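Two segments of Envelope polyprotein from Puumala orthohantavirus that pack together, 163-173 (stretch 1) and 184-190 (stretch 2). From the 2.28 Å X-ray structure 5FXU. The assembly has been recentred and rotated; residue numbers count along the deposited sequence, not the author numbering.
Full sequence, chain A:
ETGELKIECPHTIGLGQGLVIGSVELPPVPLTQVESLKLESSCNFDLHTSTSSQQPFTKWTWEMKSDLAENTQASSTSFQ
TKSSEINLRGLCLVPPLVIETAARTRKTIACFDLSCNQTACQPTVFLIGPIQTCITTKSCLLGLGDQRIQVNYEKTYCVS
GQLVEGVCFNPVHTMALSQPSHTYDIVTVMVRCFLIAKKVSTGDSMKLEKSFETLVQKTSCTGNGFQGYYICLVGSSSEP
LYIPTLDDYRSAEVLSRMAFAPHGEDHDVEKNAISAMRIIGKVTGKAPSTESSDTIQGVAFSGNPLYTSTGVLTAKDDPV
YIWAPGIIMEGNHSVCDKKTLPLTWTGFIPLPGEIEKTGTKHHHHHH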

# COMPACT_ATOMS: atom_id res chain seq x y z
N LEU A 163 2.13 20.96 -6.63
CA LEU A 163 2.66 21.56 -5.42
C LEU A 163 3.37 20.48 -4.56
O LEU A 163 2.71 19.63 -3.96
CB LEU A 163 1.55 22.27 -4.62
CG LEU A 163 2.02 23.21 -3.50
CD1 LEU A 163 2.76 24.42 -4.07
CD2 LEU A 163 0.85 23.66 -2.62
N VAL A 164 4.70 20.54 -4.51
CA VAL A 164 5.50 19.56 -3.79
C VAL A 164 6.46 20.29 -2.85
O VAL A 164 7.30 21.08 -3.29
CB VAL A 164 6.36 18.71 -4.73
CG1 VAL A 164 6.84 17.47 -3.99
CG2 VAL A 164 5.60 18.30 -5.98
N GLU A 165 6.32 20.04 -1.55
CA GLU A 165 7.08 20.73 -0.50
C GLU A 165 6.92 22.26 -0.63
O GLU A 165 7.88 22.99 -0.41
CB GLU A 165 8.58 20.33 -0.53
CG GLU A 165 8.90 18.82 -0.60
CD GLU A 165 10.36 18.46 -0.96
OE1 GLU A 165 10.72 18.62 -2.14
OE2 GLU A 165 11.13 17.97 -0.09
N GLY A 166 5.72 22.74 -0.96
CA GLY A 166 5.48 24.18 -1.18
C GLY A 166 6.10 24.77 -2.44
O GLY A 166 6.28 25.99 -2.52
N VAL A 167 6.40 23.93 -3.43
CA VAL A 167 7.09 24.35 -4.65
C VAL A 167 6.39 23.71 -5.85
O VAL A 167 6.00 22.55 -5.79
CB VAL A 167 8.56 23.89 -4.65
CG1 VAL A 167 9.31 24.48 -5.83
CG2 VAL A 167 9.26 24.27 -3.34
N CYS A 168 6.25 24.45 -6.94
CA CYS A 168 5.62 23.91 -8.15
C CYS A 168 6.65 23.19 -9.00
O CYS A 168 7.64 23.79 -9.37
CB CYS A 168 4.92 25.03 -8.93
SG CYS A 168 3.38 25.54 -8.11
N PHE A 169 6.43 21.90 -9.28
CA PHE A 169 7.46 21.03 -9.92
C PHE A 169 6.93 20.21 -11.09
O PHE A 169 5.86 19.63 -10.95
CB PHE A 169 8.03 20.07 -8.86
CG PHE A 169 9.07 19.10 -9.38
CD1 PHE A 169 10.30 19.56 -9.85
CD2 PHE A 169 8.83 17.73 -9.38
CE1 PHE A 169 11.27 18.68 -10.32
CE2 PHE A 169 9.80 16.85 -9.85
CZ PHE A 169 11.02 17.32 -10.32
N ASN A 170 7.69 20.13 -12.19
CA ASN A 170 7.39 19.28 -13.36
C ASN A 170 8.53 18.28 -13.64
O ASN A 170 9.64 18.69 -13.96
CB ASN A 170 7.21 20.16 -14.61
CG ASN A 170 6.51 19.45 -15.75
OD1 ASN A 170 7.08 19.26 -16.82
ND2 ASN A 170 5.27 19.04 -15.52
N PRO A 171 8.27 16.95 -13.52
CA PRO A 171 9.39 15.99 -13.68
C PRO A 171 9.82 15.81 -15.13
O PRO A 171 9.07 16.18 -16.02
CB PRO A 171 8.81 14.70 -13.12
CG PRO A 171 7.35 14.82 -13.37
CD PRO A 171 7.02 16.26 -13.15
N VAL A 172 11.02 15.26 -15.35
CA VAL A 172 11.49 14.89 -16.71
C VAL A 172 10.49 13.91 -17.36
O VAL A 172 9.89 13.10 -16.67
CB VAL A 172 12.93 14.28 -16.75
CG1 VAL A 172 13.99 15.33 -16.39
CG2 VAL A 172 13.09 13.03 -15.88
N HIS A 173 10.29 14.06 -18.67
CA HIS A 173 9.32 13.29 -19.47
C HIS A 173 9.93 12.36 -20.55
O HIS A 173 9.27 11.38 -20.93
CB HIS A 173 8.31 14.27 -20.12
CG HIS A 173 8.87 15.11 -21.23
ND1 HIS A 173 9.38 16.38 -21.02
CD2 HIS A 173 8.99 14.87 -22.56
CE1 HIS A 173 9.80 16.88 -22.17
NE2 HIS A 173 9.58 15.98 -23.12
N TYR A 184 19.40 19.69 -14.21
CA TYR A 184 17.98 19.66 -13.84
C TYR A 184 17.76 19.90 -12.33
O TYR A 184 18.70 19.77 -11.56
CB TYR A 184 17.32 18.37 -14.40
CG TYR A 184 18.04 17.05 -14.15
CD1 TYR A 184 18.53 16.69 -12.88
CD2 TYR A 184 18.21 16.11 -15.19
CE1 TYR A 184 19.17 15.47 -12.65
CE2 TYR A 184 18.85 14.88 -14.96
CZ TYR A 184 19.33 14.56 -13.70
OH TYR A 184 19.95 13.35 -13.46
N ASP A 185 16.57 20.35 -11.91
CA ASP A 185 16.23 20.45 -10.47
C ASP A 185 15.81 19.09 -9.92
O ASP A 185 15.41 18.21 -10.67
CB ASP A 185 15.09 21.44 -10.23
CG ASP A 185 15.44 22.86 -10.65
OD1 ASP A 185 16.42 23.43 -10.12
OD2 ASP A 185 14.71 23.44 -11.49
N ILE A 186 15.90 18.93 -8.61
CA ILE A 186 15.57 17.67 -7.96
C ILE A 186 14.58 17.92 -6.84
O ILE A 186 14.89 18.63 -5.90
CB ILE A 186 16.83 16.99 -7.40
CG1 ILE A 186 17.76 16.62 -8.57
CG2 ILE A 186 16.47 15.75 -6.57
CD1 ILE A 186 19.11 16.08 -8.14
N VAL A 187 13.43 17.26 -6.90
CA VAL A 187 12.39 17.39 -5.89
C VAL A 187 11.97 16.01 -5.38
O VAL A 187 11.82 15.06 -6.14
CB VAL A 187 11.18 18.16 -6.45
CG1 VAL A 187 10.09 18.28 -5.41
CG2 VAL A 187 11.60 19.56 -6.89
N THR A 188 11.79 15.91 -4.08
CA THR A 188 11.35 14.67 -3.44
C THR A 188 9.83 14.57 -3.43
O THR A 188 9.18 15.46 -2.91
CB THR A 188 11.93 14.62 -2.03
OG1 THR A 188 13.34 14.42 -2.15
CG2 THR A 188 11.35 13.50 -1.24
N VAL A 189 9.28 13.49 -4.01
CA VAL A 189 7.83 13.32 -4.11
C VAL A 189 7.36 12.03 -3.43
O VAL A 189 8.10 11.06 -3.31
CB VAL A 189 7.29 13.33 -5.57
CG1 VAL A 189 7.69 14.61 -6.27
CG2 VAL A 189 7.80 12.15 -6.38
N MET A 190 6.10 12.04 -3.02
CA MET A 190 5.45 10.89 -2.44
C MET A 190 5.15 9.84 -3.50
O MET A 190 4.77 10.16 -4.63
CB MET A 190 4.17 11.31 -1.73
CG MET A 190 3.44 10.16 -1.05
SD MET A 190 2.00 10.62 -0.01
CE MET A 190 2.85 11.27 1.41

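The centre of this contact is a valine set squarely over an aromatic ring. Val187 CB lies 3.6 Å from the centroid of the Phe169 ring, made by its CG, CD1, CD2, CE1, CE2 and CZ, and only 5° off the ring normal, a CH-pi arrangement over the face. CB is the branch point of the Val187 side chain, and one of its methyls, Val187 CG2, reaches Phe169 CD1 at 3.2 Å, a very close apolar approach. Both residues are buried, both sit in strands, and both send CA-to-CB toward the other segment, with chi1 in the t well. Their CA atoms stand 7.3 Å apart, a spacing filled by side chains.

Val187 CG1, still within about 4.2 Å of Phe169 CG, also meets Val164 CG1 at 3.6 Å, so one small residue touches an aromatic ring and an aliphatic group at once. Val164 CG1 in turn lies 3.8 Å from Val189 CG1. The distance from Val164 CG1 to the backbone oxygen Thr188 O is 3.3 Å. A single methyl thus packs against two valines and the backbone between them. Val189 takes part although its CA-to-CB bond points sideways.

Val164 opens a tight turn that leads into the strand carrying Phe169. This type I' turn runs from Val164 to Val167 and is closed by two backbone hydrogen bonds, Val164 N to Val167 O at 2.7 Å and Val167 N to Val164 O at 3.0 Å. Glu165 and Gly166 occupy its middle with positive phi, a region that glycine enters easily. Gly166 stays out of the contact, while Glu165 turns its CA-to-CB bond toward the other segment.

Toward the other end the packing thins. Asp185 O approaches the edge of the Phe169 ring, near its plane, 4.2 Å from CE1. Beyond it, Val172 CG1 and Tyr184 CD2 come together at 4.5 Å, a loose apolar touch that meets the tyrosine ring obliquely.

The polar edge belongs to Glu165. Glu165 OE1 lies 3.3 Å from Val187 CG1 and 3.5 Å from the backbone nitrogen Thr188 N, while Glu165 OE2 is 4.0 Å from Thr188 CB. Proximity does not amount to bonding here: no hydrogen bond crosses between the segments, and the acid covers the margin of the valine cluster by contact alone. The rule to read from this contact, which buries 391 Å² over both sides, is one of close apolar fit without cross-segment hydrogen bonds: one valine over a ring face, with its neighbours fitted around it.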